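Aldehyde dehydrogenase family protein (Pseudomonas syringae pv. tomato, PDB 6X9L) oxidises long-chain aliphatic aldehydes to the corresponding acids, with NAD+ as the probable electron acceptor. Local coordinates at residues Asn7-Asp12 and Ile100-Gly105; Gln80-Ile85 and Glu121-Ala126; Pro278-Ala283 and Thr295-Pro300; Thr317-Val320 and Glu326-Val329; Ile346-Cys351 and Ser384-Arg389. The protein carries 1 engineered substitution. One frame throughout, in Å; residues are numbered along the deposited sequence.

Interaction 1. Residues Asn7-Asp12 and Ile100-Gly105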
# COMPACT_ATOMS: atom_id res chain seq x y z
N ASN A 7 -30.45 17.65 -24.87
CA ASN A 7 -29.79 17.55 -23.57
C ASN A 7 -30.17 18.76 -22.72
O ASN A 7 -30.10 19.90 -23.17
CB ASN A 7 -28.27 17.46 -23.73
CG ASN A 7 -27.57 17.01 -22.45
OD1 ASN A 7 -27.44 17.79 -21.49
ND2 ASN A 7 -27.10 15.76 -22.42
N SER A 8 -30.57 18.50 -21.48
CA SER A 8 -31.23 19.50 -20.64
C SER A 8 -30.33 20.09 -19.56
O SER A 8 -30.80 20.91 -18.77
CB SER A 8 -32.45 18.88 -19.98
OG SER A 8 -32.03 17.79 -19.18
N HIS A 9 -29.06 19.71 -19.50
CA HIS A 9 -28.21 20.19 -18.42
C HIS A 9 -27.75 21.62 -18.67
O HIS A 9 -27.33 21.96 -19.78
CB HIS A 9 -27.00 19.30 -18.25
CG HIS A 9 -26.06 19.80 -17.21
ND1 HIS A 9 -26.42 19.88 -15.88
CD2 HIS A 9 -24.80 20.29 -17.29
CE1 HIS A 9 -25.42 20.37 -15.18
NE2 HIS A 9 -24.42 20.63 -16.01
N ARG A 10 -27.78 22.44 -17.63
CA ARG A 10 -27.25 23.79 -17.69
C ARG A 10 -26.27 23.99 -16.54
O ARG A 10 -26.63 23.79 -15.38
CB ARG A 10 -28.36 24.83 -17.63
CG ARG A 10 -29.32 24.73 -18.77
CD ARG A 10 -30.41 25.71 -18.57
NE ARG A 10 -31.32 25.77 -19.70
CZ ARG A 10 -32.11 26.80 -19.93
NH1 ARG A 10 -32.08 27.84 -19.11
NH2 ARG A 10 -32.93 26.81 -20.98
N VAL A 11 -25.04 24.38 -16.87
CA VAL A 11 -24.05 24.58 -15.83
C VAL A 11 -24.42 25.81 -15.02
O VAL A 11 -24.85 26.84 -15.57
CB VAL A 11 -22.64 24.72 -16.44
CG1 VAL A 11 -21.59 24.80 -15.36
CG2 VAL A 11 -22.37 23.54 -17.37
N ASP A 12 -24.28 25.73 -13.71
CA ASP A 12 -24.57 26.91 -12.92
C ASP A 12 -23.53 27.99 -13.25
O ASP A 12 -22.33 27.79 -12.99
CB ASP A 12 -24.57 26.58 -11.43
CG ASP A 12 -24.85 27.78 -10.59
OD1 ASP A 12 -24.97 28.89 -11.15
OD2 ASP A 12 -24.95 27.62 -9.36
N ILE A 100 -23.44 13.98 -17.08
CA ILE A 100 -22.49 12.95 -17.52
C ILE A 100 -22.53 12.79 -19.04
O ILE A 100 -21.50 12.85 -19.72
CB ILE A 100 -22.80 11.62 -16.82
CG1 ILE A 100 -22.56 11.73 -15.30
CG2 ILE A 100 -22.05 10.45 -17.52
CD1 ILE A 100 -23.29 10.66 -14.45
N SER A 101 -23.73 12.55 -19.59
CA SER A 101 -23.91 12.45 -21.03
C SER A 101 -23.32 13.66 -21.74
O SER A 101 -22.60 13.53 -22.74
CB SER A 101 -25.40 12.32 -21.34
OG SER A 101 -25.63 12.04 -22.71
N LEU A 102 -23.62 14.86 -21.24
CA LEU A 102 -23.16 16.08 -21.91
C LEU A 102 -21.64 16.14 -21.96
O LEU A 102 -21.06 16.48 -23.01
CB LEU A 102 -23.71 17.31 -21.20
CG LEU A 102 -23.30 18.62 -21.87
CD1 LEU A 102 -23.98 18.72 -23.21
CD2 LEU A 102 -23.60 19.84 -21.00
N GLU A 103 -20.97 15.80 -20.85
CA GLU A 103 -19.54 16.05 -20.76
C GLU A 103 -18.72 14.95 -21.42
O GLU A 103 -17.70 15.25 -22.05
CB GLU A 103 -19.12 16.23 -19.30
CG GLU A 103 -19.52 15.09 -18.41
CD GLU A 103 -19.12 15.30 -16.96
OE1 GLU A 103 -18.61 16.39 -16.63
OE2 GLU A 103 -19.31 14.36 -16.15
N MET A 104 -19.12 13.68 -21.31
CA MET A 104 -18.30 12.61 -21.88
C MET A 104 -19.08 11.70 -22.82
O MET A 104 -18.60 10.60 -23.15
CB MET A 104 -17.63 11.77 -20.79
CG MET A 104 -18.54 11.33 -19.67
SD MET A 104 -19.64 9.99 -20.09
CE MET A 104 -18.50 8.70 -20.60
N GLY A 105 -20.25 12.11 -23.28
CA GLY A 105 -20.89 11.44 -24.39
C GLY A 105 -21.60 10.14 -24.09
O GLY A 105 -22.04 9.47 -25.04
O HOH W 1 -26.86 13.83 -23.86
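The amide of Asn7 rests against Leu102, the two side chains crossing obliquely. Its OD1 comes within 3.8 Å of Leu102 CB, and its CG is 4.0 Å from Leu102 CD1, so both the root and one branch of the leucine are touched. The other branch is used differently: Leu102 CD2 meets CD2 of His9 at 3.9 Å, at the edge of the imidazole and in its plane, with the side chains at about a right angle. Leu102 thus projects into the fork between Asn7 and His9.

An Asx turn holds the amide of Asn7 in place. Asn7 OD1 accepts from His9 N at 3.2 Å with an N-H...O angle of 167°, the donor tilted 29° from the carbonyl plane. With chi1 of -166°, Asn7 turns CG beside its own carbonyl carbon, which allows OD1 to reach forward to the amide two residues on. The other end of the amide is tied to the helix by ND2, which donates to Gln98 O. A water modelled between Asn7 ND2 and Ser101 OG sits too close to both for the bridge to be more than doubtful; Ser101 OG has a partner in Ala106 O. The N-terminal arm is in this way laid against the last turns of helix 93-104, in the part of the aldehyde dehydrogenase fold that also contains helix 188-201 and strand 43-49. Leu193 of that helix touches His9, and Val45 of that strand touches Leu102.

Interaction 2. Residues Gln80-Ile85 and Glu121-Ala126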
# COMPACT_ATOMS: atom_id res chain seq x y z
N GLN A 80 -25.61 8.95 8.92
CA GLN A 80 -26.82 9.71 8.59
C GLN A 80 -26.57 10.70 7.45
O GLN A 80 -27.40 10.84 6.54
CB GLN A 80 -27.35 10.40 9.84
CG GLN A 80 -28.03 9.43 10.79
CD GLN A 80 -28.40 10.01 12.15
OE1 GLN A 80 -27.95 11.10 12.52
NE2 GLN A 80 -29.22 9.28 12.90
N VAL A 81 -25.42 11.38 7.48
CA VAL A 81 -25.10 12.34 6.42
C VAL A 81 -24.94 11.60 5.10
O VAL A 81 -25.45 12.03 4.05
CB VAL A 81 -23.83 13.13 6.79
CG1 VAL A 81 -23.53 14.15 5.73
CG2 VAL A 81 -24.01 13.80 8.15
N ILE A 82 -24.22 10.49 5.14
CA ILE A 82 -24.00 9.69 3.94
C ILE A 82 -25.32 9.18 3.41
O ILE A 82 -25.58 9.23 2.20
CB ILE A 82 -23.03 8.54 4.27
CG1 ILE A 82 -21.68 9.12 4.68
CG2 ILE A 82 -22.94 7.55 3.12
CD1 ILE A 82 -20.75 8.13 5.28
N GLY A 83 -26.19 8.70 4.31
CA GLY A 83 -27.51 8.28 3.88
C GLY A 83 -28.22 9.37 3.11
O GLY A 83 -28.82 9.12 2.06
N ARG A 84 -28.14 10.61 3.61
CA ARG A 84 -28.83 11.73 2.98
C ARG A 84 -28.22 12.07 1.62
O ARG A 84 -28.93 12.32 0.65
CB ARG A 84 -28.80 12.94 3.91
CG ARG A 84 -29.34 14.20 3.33
CD ARG A 84 -30.78 14.03 2.91
NE ARG A 84 -31.37 15.32 2.54
CZ ARG A 84 -32.49 15.47 1.84
NH1 ARG A 84 -33.17 14.42 1.40
NH2 ARG A 84 -32.92 16.69 1.56
N ILE A 85 -26.89 12.10 1.55
CA ILE A 85 -26.23 12.19 0.25
C ILE A 85 -26.83 11.18 -0.74
O ILE A 85 -27.11 11.52 -1.89
CB ILE A 85 -24.71 11.98 0.42
CG1 ILE A 85 -24.11 13.18 1.15
CG2 ILE A 85 -24.04 11.76 -0.93
CD1 ILE A 85 -22.68 12.98 1.50
N GLU A 121 -24.88 3.23 -5.54
CA GLU A 121 -24.69 2.01 -4.77
C GLU A 121 -23.47 2.08 -3.85
O GLU A 121 -23.52 1.60 -2.72
CB GLU A 121 -24.57 0.83 -5.74
CG GLU A 121 -25.91 0.32 -6.20
CD GLU A 121 -26.64 -0.43 -5.11
OE1 GLU A 121 -27.45 0.20 -4.38
OE2 GLU A 121 -26.38 -1.64 -4.96
N HIS A 122 -22.35 2.64 -4.33
CA HIS A 122 -21.19 2.83 -3.46
C HIS A 122 -21.56 3.63 -2.22
O HIS A 122 -21.08 3.33 -1.12
CB HIS A 122 -20.06 3.55 -4.20
CG HIS A 122 -19.43 2.77 -5.31
ND1 HIS A 122 -19.13 1.43 -5.22
CD2 HIS A 122 -19.03 3.16 -6.54
CE1 HIS A 122 -18.58 1.02 -6.34
NE2 HIS A 122 -18.51 2.05 -7.17
N VAL A 123 -22.38 4.67 -2.38
CA VAL A 123 -22.78 5.49 -1.25
C VAL A 123 -23.66 4.69 -0.30
O VAL A 123 -23.52 4.78 0.93
CB VAL A 123 -23.45 6.77 -1.77
CG1 VAL A 123 -23.94 7.66 -0.64
CG2 VAL A 123 -22.46 7.52 -2.67
N ARG A 124 -24.56 3.88 -0.85
CA ARG A 124 -25.43 3.05 -0.01
C ARG A 124 -24.60 2.07 0.82
O ARG A 124 -24.81 1.93 2.04
CB ARG A 124 -26.44 2.33 -0.88
CG ARG A 124 -27.70 1.90 -0.17
CD ARG A 124 -27.80 0.39 -0.08
NE ARG A 124 -27.45 -0.25 -1.35
CZ ARG A 124 -26.89 -1.46 -1.43
NH1 ARG A 124 -26.62 -2.15 -0.33
NH2 ARG A 124 -26.60 -1.97 -2.62
N VAL A 125 -23.62 1.42 0.17
CA VAL A 125 -22.80 0.40 0.81
C VAL A 125 -22.00 0.98 1.97
O VAL A 125 -21.84 0.34 3.02
CB VAL A 125 -21.88 -0.26 -0.24
CG1 VAL A 125 -20.81 -1.11 0.43
CG2 VAL A 125 -22.70 -1.10 -1.21
N ALA A 126 -21.46 2.19 1.79
CA ALA A 126 -20.71 2.82 2.87
C ALA A 126 -21.62 3.24 4.01
O ALA A 126 -21.21 3.22 5.18
CB ALA A 126 -19.92 4.03 2.35
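Ile82 and Val123 form a buried, aliphatic helix-to-helix contact between helix 75-91 and helix 117-129, in the N-terminal helical part of the enzyme. Within the two segments the backbones are nearest at this pair, with Ile82 CA and Val123 CA 6.8 Å apart. The packing is reciprocal: CG2 of Ile82 rests 3.6 Å from the backbone O of Val123, while CG1 of Val123 rests 3.6 Å from the backbone O of Ile82. The same two methyls lie 3.9 Å from each other. One turn further on, Ile85 adds its own CG2, 4.1 Å from Val123 CG1 and running across the valine at about a right angle, so that a single valine methyl serves both isoleucines. Val123 chi1 is 178°, which sends CG1 out on the side opposite the backbone N and towards the facing helix.

Within helix 117-129, Arg124, whose CB points away from segment 80-85, forms a salt bridge with Glu121 one turn earlier: NE donates to Glu121 OE1 at 3.1 Å, the acceptor lying in the guanidinium plane although the donor stands 36° out of the carboxylate plane. The second arm of this salt bridge, from NH2 to OE2, is modelled too short to be trusted in detail. Glu121 also touches Trp450, a residue of the octanal pocket.

Two further helices pack on the contact. Helix 161-174 brings Ala174 against Ile82 and Thr166 against Val123, and helix 188-201 covers Ile85 with Leu197, Val198 and Ala201.

Interaction 3. Residues Pro278-Ala283 and Thr295-Pro300; sequences PGVMAA and TRMIVP
Gly279 O accepts from Ala283 N at 2.7 Å, a helical bond between two of the residues of helix 272-284 that meet segment 295-300. Gly279 receives Met297 of the strand, and Ala283 receives Thr295, which lies just before it, so the contact has two patches a helical turn apart.

At the first, the methyl of Met297 does the touching. Its CE lies 3.7 Å from Gly279 CA and 3.8 Å from Val280 N, on the side where the glycine has no side chain to hold it off. The methionine reaches the helix by running out extended from the strand and then bending at its last torsion, chi3 -88°, which turns CE onto the backbone. Val280 adds a looser contact, with CG2 4.3 Å from the same methyl although its CB points away from the strand. At the second patch the backbones are much closer, Ala283 CA and Thr295 CA being 5.1 Å apart. Here the methyl of Thr295 faces the end of the helical segment, with CG2 4.4 Å from Ala283 CB.

These elements form a beta-alpha-beta unit, in which strand 263-266 leads through helix 272-284 to strand 296-300. The loop between helix and second strand carries the engineered Ala291 of the octanal pocket. The side chain of Thr295 is about 7 Å from that of Glu391, which binds NAD+. In the sheet, strand 296-300 runs parallel between strands 263-266 and 396-402, bonded through its backbone to Asn264 and Cys398, while helix 304-316 packs on Val280 through Ala311 and Thr314.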
# COMPACT_ATOMS: atom_id res chain seq x y z
N PRO A 278 -22.70 -11.71 -25.42
CA PRO A 278 -22.56 -11.00 -24.16
C PRO A 278 -21.11 -10.54 -23.96
O PRO A 278 -20.94 -9.53 -23.42
CB PRO A 278 -23.02 -12.02 -23.12
CG PRO A 278 -23.92 -12.90 -23.91
CD PRO A 278 -23.20 -13.04 -25.22
N GLY A 279 -20.14 -11.36 -24.34
CA GLY A 279 -18.76 -10.93 -24.25
C GLY A 279 -18.47 -9.69 -25.09
O GLY A 279 -17.80 -8.76 -24.62
N VAL A 280 -18.96 -9.68 -26.33
CA VAL A 280 -18.81 -8.51 -27.21
C VAL A 280 -19.47 -7.30 -26.58
O VAL A 280 -18.89 -6.21 -26.50
CB VAL A 280 -19.39 -8.80 -28.60
CG1 VAL A 280 -19.35 -7.56 -29.45
CG2 VAL A 280 -18.65 -9.96 -29.28
N MET A 281 -20.72 -7.46 -26.14
CA MET A 281 -21.39 -6.38 -25.43
C MET A 281 -20.60 -5.94 -24.20
O MET A 281 -20.45 -4.75 -23.94
CB MET A 281 -22.81 -6.81 -25.05
CG MET A 281 -23.72 -7.03 -26.24
SD MET A 281 -23.89 -5.55 -27.27
CE MET A 281 -22.45 -5.62 -28.32
N ALA A 282 -20.05 -6.89 -23.45
CA ALA A 282 -19.22 -6.53 -22.31
C ALA A 282 -17.97 -5.76 -22.75
O ALA A 282 -17.60 -4.76 -22.13
CB ALA A 282 -18.81 -7.77 -21.52
N ALA A 283 -17.31 -6.21 -23.81
CA ALA A 283 -16.11 -5.52 -24.24
C ALA A 283 -16.41 -4.08 -24.63
O ALA A 283 -15.62 -3.18 -24.35
CB ALA A 283 -15.45 -6.28 -25.40
N THR A 295 -11.59 -7.24 -23.24
CA THR A 295 -11.22 -6.91 -24.62
C THR A 295 -10.31 -7.93 -25.30
O THR A 295 -9.94 -7.73 -26.46
CB THR A 295 -10.54 -5.55 -24.63
OG1 THR A 295 -9.55 -5.54 -23.60
CG2 THR A 295 -11.54 -4.46 -24.37
N ARG A 296 -9.92 -9.00 -24.60
CA ARG A 296 -9.24 -10.15 -25.21
C ARG A 296 -10.13 -11.37 -24.99
O ARG A 296 -10.22 -11.87 -23.86
CB ARG A 296 -7.85 -10.38 -24.61
CG ARG A 296 -6.81 -9.34 -24.97
CD ARG A 296 -5.87 -9.08 -23.81
NE ARG A 296 -4.98 -10.20 -23.58
CZ ARG A 296 -4.86 -10.86 -22.43
NH1 ARG A 296 -5.57 -10.51 -21.36
NH2 ARG A 296 -4.01 -11.86 -22.33
N MET A 297 -10.80 -11.82 -26.05
CA MET A 297 -11.68 -12.98 -25.98
C MET A 297 -10.91 -14.21 -26.44
O MET A 297 -10.45 -14.27 -27.59
CB MET A 297 -12.94 -12.77 -26.83
CG MET A 297 -13.98 -13.84 -26.63
SD MET A 297 -15.43 -13.64 -27.69
CE MET A 297 -16.45 -12.57 -26.65
N ILE A 298 -10.77 -15.19 -25.55
CA ILE A 298 -9.87 -16.32 -25.75
C ILE A 298 -10.71 -17.58 -25.93
O ILE A 298 -11.49 -17.96 -25.04
CB ILE A 298 -8.88 -16.45 -24.58
CG1 ILE A 298 -8.09 -15.14 -24.47
CG2 ILE A 298 -7.94 -17.62 -24.78
CD1 ILE A 298 -7.53 -14.87 -23.10
N VAL A 299 -10.57 -18.22 -27.09
CA VAL A 299 -11.52 -19.22 -27.55
C VAL A 299 -10.78 -20.35 -28.25
O VAL A 299 -9.67 -20.16 -28.77
CB VAL A 299 -12.57 -18.61 -28.51
CG1 VAL A 299 -13.42 -17.57 -27.80
CG2 VAL A 299 -11.89 -17.97 -29.71
N PRO A 300 -11.37 -21.55 -28.26
CA PRO A 300 -10.73 -22.71 -28.92
C PRO A 300 -10.53 -22.48 -30.41
O PRO A 300 -11.41 -21.99 -31.11
CB PRO A 300 -11.73 -23.85 -28.67
CG PRO A 300 -12.50 -23.43 -27.47
CD PRO A 300 -12.59 -21.93 -27.53

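Interaction 4. Residues Thr317-Val320 and Glu326-Val329; sequences TIVV and EHTV
Val319 and Val329 bury more surface here than any other residues, and they are joined through backbone and side chain alike. Val329 N donates to Val319 O at 2.9 Å; the bond is bent, with an N-H...O angle of 144° and the donor tilted 29° from the carbonyl plane. Beside it, Val329 CG2 packs 3.9 Å from Val319 CB, so aliphatic carbon flanks the polar link.

The CG1 methyls of the two valines meet different neighbours. CG1 of Val319 sits 3.8 Å from the backbone O of His327 and 4.1 Å from ND1 of the same residue, meeting the imidazole at its edge and near its plane. The histidine can offer this edge because chi1 of 68° holds CG between the backbone N and the carbonyl carbon, folding the ring back beside the chain. CG1 of Val329 instead meets CG2 of Ile318 at 3.7 Å, the two side chains crossing at about a right angle.

Neither segment is a regular strand. Both belong to the connection between helix 304-316 and helix 336-351, which doubles back on itself and is pinched together at its neck; a further backbone bond joins Val319 to Leu330. Thr328 lends its methyl, CG2 lying 4.1 Å from Val319 O, while its hydroxyl bonds to Asp322 O within the same connection. The side chain of Ile318 also packs on Phe284 of helix 272-284. At the other end, Glu326 forms a salt bridge with Arg112, and its carbonyl oxygen bonds to Ser109 OG.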
# COMPACT_ATOMS: atom_id res chain seq x y z
N THR A 317 -25.06 -4.89 -34.88
CA THR A 317 -26.38 -4.50 -34.42
C THR A 317 -26.32 -3.51 -33.27
O THR A 317 -27.35 -3.20 -32.67
CB THR A 317 -27.15 -5.74 -33.99
OG1 THR A 317 -26.76 -6.11 -32.67
CG2 THR A 317 -26.82 -6.88 -34.92
N ILE A 318 -25.14 -2.99 -32.94
CA ILE A 318 -25.07 -1.93 -31.94
C ILE A 318 -25.43 -0.60 -32.59
O ILE A 318 -24.84 -0.21 -33.61
CB ILE A 318 -23.68 -1.88 -31.28
CG1 ILE A 318 -23.12 -3.28 -31.07
CG2 ILE A 318 -23.78 -1.18 -29.94
CD1 ILE A 318 -21.83 -3.29 -30.26
N VAL A 319 -26.41 0.08 -32.01
CA VAL A 319 -26.82 1.39 -32.49
C VAL A 319 -25.84 2.40 -31.90
O VAL A 319 -25.77 2.57 -30.68
CB VAL A 319 -28.26 1.72 -32.07
CG1 VAL A 319 -28.68 3.07 -32.60
CG2 VAL A 319 -29.20 0.61 -32.57
N VAL A 320 -25.06 3.05 -32.77
CA VAL A 320 -24.15 4.12 -32.38
C VAL A 320 -24.73 5.42 -32.89
O VAL A 320 -24.99 5.56 -34.09
CB VAL A 320 -22.74 3.91 -32.95
CG1 VAL A 320 -21.82 5.02 -32.45
CG2 VAL A 320 -22.21 2.53 -32.58
N GLU A 326 -33.04 7.97 -26.74
CA GLU A 326 -33.15 6.85 -25.80
C GLU A 326 -32.78 5.52 -26.44
O GLU A 326 -32.41 4.57 -25.73
CB GLU A 326 -34.56 6.78 -25.24
CG GLU A 326 -35.01 8.05 -24.57
CD GLU A 326 -36.06 7.80 -23.51
OE1 GLU A 326 -36.66 6.69 -23.49
OE2 GLU A 326 -36.28 8.71 -22.68
N HIS A 327 -32.88 5.41 -27.75
CA HIS A 327 -32.57 4.16 -28.42
C HIS A 327 -31.11 4.07 -28.87
O HIS A 327 -30.71 3.04 -29.42
CB HIS A 327 -33.52 3.96 -29.61
CG HIS A 327 -33.30 4.94 -30.71
ND1 HIS A 327 -32.35 4.74 -31.70
CD2 HIS A 327 -33.86 6.14 -30.96
CE1 HIS A 327 -32.36 5.77 -32.52
NE2 HIS A 327 -33.26 6.64 -32.10
N THR A 328 -30.31 5.11 -28.65
CA THR A 328 -28.87 4.99 -28.89
C THR A 328 -28.25 4.07 -27.84
O THR A 328 -28.55 4.15 -26.65
CB THR A 328 -28.19 6.37 -28.84
OG1 THR A 328 -28.67 7.20 -29.90
CG2 THR A 328 -26.68 6.23 -28.98
N VAL A 329 -27.38 3.18 -28.29
CA VAL A 329 -26.71 2.23 -27.41
C VAL A 329 -25.32 2.71 -27.03
O VAL A 329 -24.97 2.74 -25.86
CB VAL A 329 -26.68 0.83 -28.06
CG1 VAL A 329 -25.99 -0.19 -27.14
CG2 VAL A 329 -28.10 0.37 -28.41

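Interaction 5. Residues Ile346-Cys351 and Ser384-Arg389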
# COMPACT_ATOMS: atom_id res chain seq x y z
N ILE A 346 -6.32 1.20 -33.76
CA ILE A 346 -6.95 0.45 -34.84
C ILE A 346 -6.01 0.34 -36.03
O ILE A 346 -5.76 -0.75 -36.57
CB ILE A 346 -8.29 1.09 -35.25
CG1 ILE A 346 -9.26 1.12 -34.09
CG2 ILE A 346 -8.91 0.33 -36.37
CD1 ILE A 346 -10.51 1.93 -34.41
N ASN A 347 -5.45 1.48 -36.46
CA ASN A 347 -4.52 1.46 -37.57
C ASN A 347 -3.29 0.60 -37.26
O ASN A 347 -2.75 -0.06 -38.15
CB ASN A 347 -4.13 2.89 -37.94
CG ASN A 347 -5.27 3.67 -38.58
OD1 ASN A 347 -5.93 3.19 -39.52
ND2 ASN A 347 -5.51 4.87 -38.09
N ALA A 348 -2.83 0.59 -36.00
CA ALA A 348 -1.70 -0.26 -35.65
C ALA A 348 -2.04 -1.73 -35.84
O ALA A 348 -1.22 -2.51 -36.34
CB ALA A 348 -1.26 0.01 -34.21
N GLY A 349 -3.26 -2.13 -35.46
CA GLY A 349 -3.66 -3.51 -35.61
C GLY A 349 -3.74 -3.94 -37.06
O GLY A 349 -3.27 -5.03 -37.43
N ILE A 350 -4.35 -3.11 -37.91
CA ILE A 350 -4.30 -3.34 -39.35
C ILE A 350 -2.86 -3.55 -39.81
O ILE A 350 -2.55 -4.50 -40.53
CB ILE A 350 -4.95 -2.16 -40.11
CG1 ILE A 350 -6.32 -1.80 -39.53
CG2 ILE A 350 -5.02 -2.48 -41.59
CD1 ILE A 350 -7.45 -2.63 -40.05
N CYS A 351 -1.96 -2.66 -39.39
CA CYS A 351 -0.61 -2.66 -39.95
C CYS A 351 0.22 -3.83 -39.46
O CYS A 351 1.20 -4.19 -40.12
CB CYS A 351 0.13 -1.36 -39.63
SG CYS A 351 -0.12 -0.02 -40.83
N SER A 384 1.68 -11.24 -28.92
CA SER A 384 2.74 -10.25 -29.13
C SER A 384 2.23 -9.01 -29.86
O SER A 384 3.00 -8.08 -29.98
CB SER A 384 3.83 -10.86 -29.91
OG SER A 384 3.35 -11.21 -31.19
N MET A 385 1.01 -9.00 -30.40
CA MET A 385 0.65 -7.80 -31.13
C MET A 385 0.42 -6.62 -30.18
O MET A 385 0.06 -6.79 -29.01
CB MET A 385 -0.60 -8.06 -31.97
CG MET A 385 -0.40 -9.11 -33.02
SD MET A 385 -1.80 -9.21 -34.15
CE MET A 385 -1.14 -10.34 -35.39
N ARG A 386 0.64 -5.41 -30.71
CA ARG A 386 0.37 -4.20 -29.95
C ARG A 386 -1.07 -4.16 -29.46
O ARG A 386 -1.33 -3.87 -28.28
CB ARG A 386 0.68 -2.96 -30.79
CG ARG A 386 2.14 -2.54 -30.80
CD ARG A 386 2.29 -1.11 -31.26
NE ARG A 386 1.62 -0.18 -30.36
CZ ARG A 386 1.18 1.03 -30.73
NH1 ARG A 386 1.33 1.43 -31.98
NH2 ARG A 386 0.57 1.82 -29.86
N ILE A 387 -2.02 -4.43 -30.35
CA ILE A 387 -3.42 -4.38 -29.94
C ILE A 387 -3.76 -5.44 -28.88
O ILE A 387 -4.80 -5.32 -28.22
CB ILE A 387 -4.33 -4.53 -31.17
CG1 ILE A 387 -4.00 -5.81 -31.94
CG2 ILE A 387 -4.20 -3.32 -32.08
CD1 ILE A 387 -5.05 -6.16 -32.96
N ALA A 388 -2.92 -6.46 -28.69
CA ALA A 388 -3.17 -7.45 -27.65
C ALA A 388 -2.53 -7.08 -26.32
O ALA A 388 -3.06 -7.44 -25.26
CB ALA A 388 -2.66 -8.83 -28.08
N ARG A 389 -1.41 -6.36 -26.35
CA ARG A 389 -0.69 -6.02 -25.13
C ARG A 389 -1.14 -4.72 -24.50
O ARG A 389 -1.04 -4.57 -23.28
CB ARG A 389 0.82 -5.93 -25.40
CG ARG A 389 1.51 -7.26 -25.55
CD ARG A 389 2.89 -7.10 -26.14
NE ARG A 389 3.69 -8.30 -25.90
CZ ARG A 389 4.97 -8.42 -26.22
NH1 ARG A 389 5.60 -7.41 -26.81
NH2 ARG A 389 5.63 -9.55 -25.96
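Dispersion contacts carry the meeting of Gly349 with Ile387. CG2 of the isoleucine rests on bare helix backbone, 3.6 Å from Gly349 CA and 3.7 Å from Gly349 N, and CD1 follows at 4.0 Å from the same CA. Because the glycine has no side chain, the backbones come close, Gly349 CA lying 5.7 Å from Ile387 CA. Ile387 adopts chi1 of 56°, which sets CG1 between its backbone N and carbonyl carbon and leaves CG2 to lead into the contact.

The second contact is between an aliphatic and a charged group. Ala348 CB approaches Arg386 NH1 to 3.7 Å, obliquely to the guanidinium. The arginine chain bends at chi3, 63°, and its charge is answered outside the contact by a salt bridge from NE to Glu390.

Hydrogen bonds order the short helix itself. Met385, in the N-cap position, accepts through its O from Ala388 N at 3.0 Å and from Arg389 N at 3.1 Å. Just after helix 336-351, the Glu352 carboxylate receives the backbone N-H groups of Arg386 and Ile387, and so ties the end of that helix to the start of the short one.

Helix 386-389 ends two residues before Glu391, an NAD+-binding residue. It is thereby fastened to helix 336-351, which packs on strands 376-379 and 396-402, in a helix-to-helix contact on the flank of the seven-stranded sheet.

How the interactions relate
Interactions 2 and 3 are buried and apolar, interactions 1 and 5 partly buried, and interaction 4 lies at the surface, where alone a hydrogen bond joins the two segments directly. Interactions 1 and 2 belong to the N-terminal helices: helix 75-91 and helix 93-104 follow one another, yet the contacts stay about 12 Å apart at their nearest atoms. Interactions 3 and 5 lie at the seven-stranded sheet and its flanking helices, touching through Arg296 and Ala388, and both seat a side chain on a helix glycine, whereas interaction 2 relies on branched aliphatic residues. Interaction 4, in the loop linking helices 304-316 and 336-351, reaches interaction 3 through Met281 of helix 272-284, which packs on Ile318.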